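Side-chain contacts in prefoldin beta subunit 1 (Thermococcus sp., PDB 2ZQM), which acts as a molecular chaperone that stabilises a range of proteins, probably in an ATP-independent way during archaeal de novo folding: residues 29-32 / 33-37; 77-80 / 81-85. All coordinates share one frame; numbering follows the deposited sequence.

Contact 1 (29-32 / 33-37); sequences KQKV and QLELT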
# COMPACT_ATOMS: atom_id res chain seq x y z
N LYS A 29 -10.61 12.19 7.48
CA LYS A 29 -10.72 13.58 7.06
C LYS A 29 -9.52 13.99 6.21
O LYS A 29 -9.66 14.65 5.17
CB LYS A 29 -10.83 14.49 8.28
CG LYS A 29 -11.09 15.96 7.92
CD LYS A 29 -11.00 16.89 9.12
CE LYS A 29 -9.59 16.96 9.67
NZ LYS A 29 -9.50 17.98 10.75
N GLN A 30 -8.32 13.61 6.65
CA GLN A 30 -7.11 13.96 5.93
C GLN A 30 -7.01 13.29 4.56
O GLN A 30 -6.46 13.86 3.62
CB GLN A 30 -5.89 13.62 6.78
CG GLN A 30 -5.86 14.40 8.08
CD GLN A 30 -4.68 14.05 8.96
OE1 GLN A 30 -4.15 12.94 8.91
NE2 GLN A 30 -4.27 15.00 9.79
N LYS A 31 -7.54 12.08 4.43
CA LYS A 31 -7.51 11.45 3.13
C LYS A 31 -8.43 12.27 2.20
O LYS A 31 -8.06 12.59 1.07
CB LYS A 31 -7.99 10.00 3.21
CG LYS A 31 -7.94 9.29 1.86
CD LYS A 31 -8.29 7.81 1.97
CE LYS A 31 -8.23 7.13 0.60
NZ LYS A 31 -8.49 5.67 0.67
N VAL A 32 -9.61 12.60 2.68
CA VAL A 32 -10.54 13.40 1.88
C VAL A 32 -9.93 14.77 1.52
O VAL A 32 -10.06 15.23 0.39
CB VAL A 32 -11.89 13.62 2.63
CG1 VAL A 32 -12.71 14.69 1.93
CG2 VAL A 32 -12.69 12.32 2.67
N GLN A 33 -9.25 15.39 2.48
CA GLN A 33 -8.62 16.70 2.26
C GLN A 33 -7.54 16.63 1.20
O GLN A 33 -7.38 17.56 0.41
CB GLN A 33 -8.01 17.24 3.57
CG GLN A 33 -9.01 17.70 4.62
CD GLN A 33 -8.34 18.22 5.88
OE1 GLN A 33 -7.53 17.52 6.50
NE2 GLN A 33 -8.67 19.45 6.27
N LEU A 34 -6.78 15.54 1.18
CA LEU A 34 -5.71 15.39 0.20
C LEU A 34 -6.30 15.27 -1.20
O LEU A 34 -5.84 15.92 -2.15
CB LEU A 34 -4.87 14.16 0.52
CG LEU A 34 -3.81 13.79 -0.51
CD1 LEU A 34 -2.94 15.00 -0.84
CD2 LEU A 34 -2.97 12.64 0.03
N GLU A 35 -7.33 14.44 -1.34
CA GLU A 35 -8.00 14.25 -2.60
C GLU A 35 -8.61 15.56 -3.07
O GLU A 35 -8.60 15.88 -4.26
CB GLU A 35 -9.11 13.22 -2.47
CG GLU A 35 -8.64 11.79 -2.40
CD GLU A 35 -9.80 10.83 -2.17
OE1 GLU A 35 -10.77 10.87 -2.96
OE2 GLU A 35 -9.73 10.04 -1.21
N LEU A 36 -9.15 16.32 -2.12
CA LEU A 36 -9.78 17.59 -2.46
C LEU A 36 -8.73 18.58 -2.97
O LEU A 36 -8.96 19.32 -3.93
CB LEU A 36 -10.51 18.16 -1.25
CG LEU A 36 -11.17 19.53 -1.42
CD1 LEU A 36 -12.19 19.47 -2.55
CD2 LEU A 36 -11.82 19.94 -0.10
N THR A 37 -7.57 18.58 -2.33
CA THR A 37 -6.50 19.49 -2.74
C THR A 37 -6.03 19.14 -4.14
O THR A 37 -5.82 20.02 -4.97
CB THR A 37 -5.32 19.42 -1.76
OG1 THR A 37 -5.77 19.85 -0.46
CG2 THR A 37 -4.18 20.33 -2.22

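Contact 2 (77-80 / 81-85); sequences EKIE and TLEVR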
# COMPACT_ATOMS: atom_id res chain seq x y z
N GLU A 77 -17.70 18.72 -10.07
CA GLU A 77 -18.55 17.77 -9.37
C GLU A 77 -17.76 16.96 -8.35
O GLU A 77 -18.23 16.71 -7.24
CB GLU A 77 -19.24 16.84 -10.38
CG GLU A 77 -20.33 17.56 -11.15
CD GLU A 77 -20.88 16.72 -12.27
OE1 GLU A 77 -20.85 15.49 -12.14
OE2 GLU A 77 -21.36 17.30 -13.27
N LYS A 78 -16.55 16.56 -8.72
CA LYS A 78 -15.71 15.80 -7.80
C LYS A 78 -15.42 16.64 -6.56
O LYS A 78 -15.46 16.15 -5.43
CB LYS A 78 -14.39 15.40 -8.47
CG LYS A 78 -13.49 14.60 -7.54
CD LYS A 78 -12.23 14.08 -8.23
CE LYS A 78 -11.42 13.21 -7.26
NZ LYS A 78 -10.11 12.76 -7.84
N ILE A 79 -15.09 17.90 -6.79
CA ILE A 79 -14.79 18.81 -5.69
C ILE A 79 -16.04 19.02 -4.82
O ILE A 79 -15.96 19.04 -3.59
CB ILE A 79 -14.31 20.16 -6.24
CG1 ILE A 79 -12.90 19.99 -6.82
CG2 ILE A 79 -14.34 21.22 -5.14
CD1 ILE A 79 -12.53 21.07 -7.83
N GLU A 80 -17.18 19.20 -5.47
CA GLU A 80 -18.44 19.39 -4.74
C GLU A 80 -18.62 18.21 -3.81
O GLU A 80 -18.87 18.38 -2.61
CB GLU A 80 -19.60 19.48 -5.74
CG GLU A 80 -20.99 19.28 -5.10
CD GLU A 80 -22.09 19.08 -6.13
OE1 GLU A 80 -21.80 19.19 -7.34
OE2 GLU A 80 -23.24 18.81 -5.71
N THR A 81 -18.48 17.01 -4.36
CA THR A 81 -18.64 15.77 -3.59
C THR A 81 -17.70 15.66 -2.40
O THR A 81 -18.12 15.33 -1.29
CB THR A 81 -18.44 14.53 -4.49
OG1 THR A 81 -19.51 14.47 -5.44
CG2 THR A 81 -18.43 13.25 -3.66
N LEU A 82 -16.41 15.92 -2.64
CA LEU A 82 -15.42 15.85 -1.59
C LEU A 82 -15.67 16.87 -0.49
O LEU A 82 -15.42 16.59 0.69
CB LEU A 82 -14.02 16.04 -2.20
CG LEU A 82 -13.54 14.84 -3.02
CD1 LEU A 82 -12.33 15.22 -3.89
CD2 LEU A 82 -13.19 13.71 -2.08
N GLU A 83 -16.14 18.05 -0.85
CA GLU A 83 -16.42 19.05 0.17
C GLU A 83 -17.60 18.64 1.05
O GLU A 83 -17.61 18.90 2.25
CB GLU A 83 -16.66 20.42 -0.47
CG GLU A 83 -15.35 20.94 -1.10
CD GLU A 83 -15.43 22.35 -1.66
OE1 GLU A 83 -16.55 22.85 -1.90
OE2 GLU A 83 -14.35 22.95 -1.86
N VAL A 84 -18.60 17.98 0.46
CA VAL A 84 -19.74 17.53 1.25
C VAL A 84 -19.22 16.47 2.24
O VAL A 84 -19.59 16.45 3.41
CB VAL A 84 -20.84 16.87 0.38
CG1 VAL A 84 -21.86 16.14 1.28
CG2 VAL A 84 -21.57 17.92 -0.44
N ARG A 85 -18.35 15.59 1.75
CA ARG A 85 -17.80 14.53 2.59
C ARG A 85 -16.91 15.10 3.67
O ARG A 85 -16.95 14.66 4.80
CB ARG A 85 -17.00 13.54 1.74
CG ARG A 85 -17.85 12.70 0.79
CD ARG A 85 -16.99 11.72 0.03
NE ARG A 85 -16.25 10.87 0.95
CZ ARG A 85 -15.12 10.24 0.63
NH1 ARG A 85 -14.62 10.38 -0.60
NH2 ARG A 85 -14.49 9.50 1.53

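Contact 1 (29-32 / 33-37)
K29 and Q33, one helical turn apart on helix 6-47, cross obliquely where the lysine methylenes pass the glutamine amide: K29 CE lies 3.8 Å from Q33 OE1. The carboxamide also leans over the backbone, with Q33 OE1 3.6 Å from Q30 CA; both approaches belong to one of two conformers of Q33. The same pattern returns at K31 and E35, where E35 OE2 comes to 3.6 Å from K31 CG. K31 is stretched out along its whole length, which carries its ammonium past the carboxylate; K31 NZ and E35 OE2 stay 4.9 Å apart, too far for direct contact, so any attraction would be weak. Backbone bonds run from i+4 to i, from Q33 N to K29 O (2.8 Å) through L36 N to V32 O (2.9 Å). Q33 O is gripped twice, by T37 N and by T37 OG1 (2.9 Å), from opposite faces of its carbonyl plane. The bend in K29 at chi3 (66°) belongs to a chain whose NZ forms a salt bridge with E93 on helix 68-111. With an alanine in place of K29, E93 would probably lose its charged mate and the Q33 amide the methylenes beside it. Chemically, the lysines touch their i+4 neighbours through carbon, leaving the K29 charge to tie two helices together.

Contact 2 (77-80 / 81-85)
With CG trans to the backbone N in K78 (chi1 -180°) and anti to the carbonyl carbon in L82 (chi1 -72°), the two side chains run next to each other in the same direction along helix 68-111. The lysine is fully extended, and its aliphatic part lies alongside one leucine branch: K78 CG is 3.9 Å from L82 CD1, and K78 CE is 4.0 Å from the same methyl. L82 CG also rests 3.3 Å from K78 O, close to the carbonyl that accepts the hydrogen bond of L82 N.

I79 and E83 form a second pair of this kind one residue on. The branch methyl of I79 faces the carboxylate end of E83, I79 CG2 being 3.7 Å from E83 OE2, while E83 CG sits 3.2 Å from I79 O. This lays the glutamate stem over the preceding turn and leaves its acidic end beside a hydrophobic group; E83 OE2 has a long, weak ion pair with K40 of helix 6-47. On the exposed side, V84 CG2 approaches E80 O at 3.5 Å.

Four main-chain bonds hold the turn, from T81 N to E77 O (2.9 Å) through V84 N to E80 O. I79 packs on L36, A39 and L43 of helix 6-47. This packing of an aliphatic side chain against a partner helix, the two long helices running antiparallel, is typical of the coiled coil of a prefoldin subunit.

Contact 1 and contact 2 face each other across the coiled coil, one on helix 6-47 and the other on helix 68-111, with centres 10 Å apart. They meet through V32 and L36 of contact 1. V32 CG1 lies 3.5 Å from L82 O, and V32 CG2 packs at the same distance against R85 NH2, so one methyl meets the L82 carbonyl oxygen and the other the R85 guanidinium. L36 meets both L82 and E83: its CA is 3.8 Å from L82 CD1, and its CD1 is 3.8 Å from E83 CG. A glycerol molecule, probably from the crystallisation liquor, lies about 4 Å from the V84 side chain.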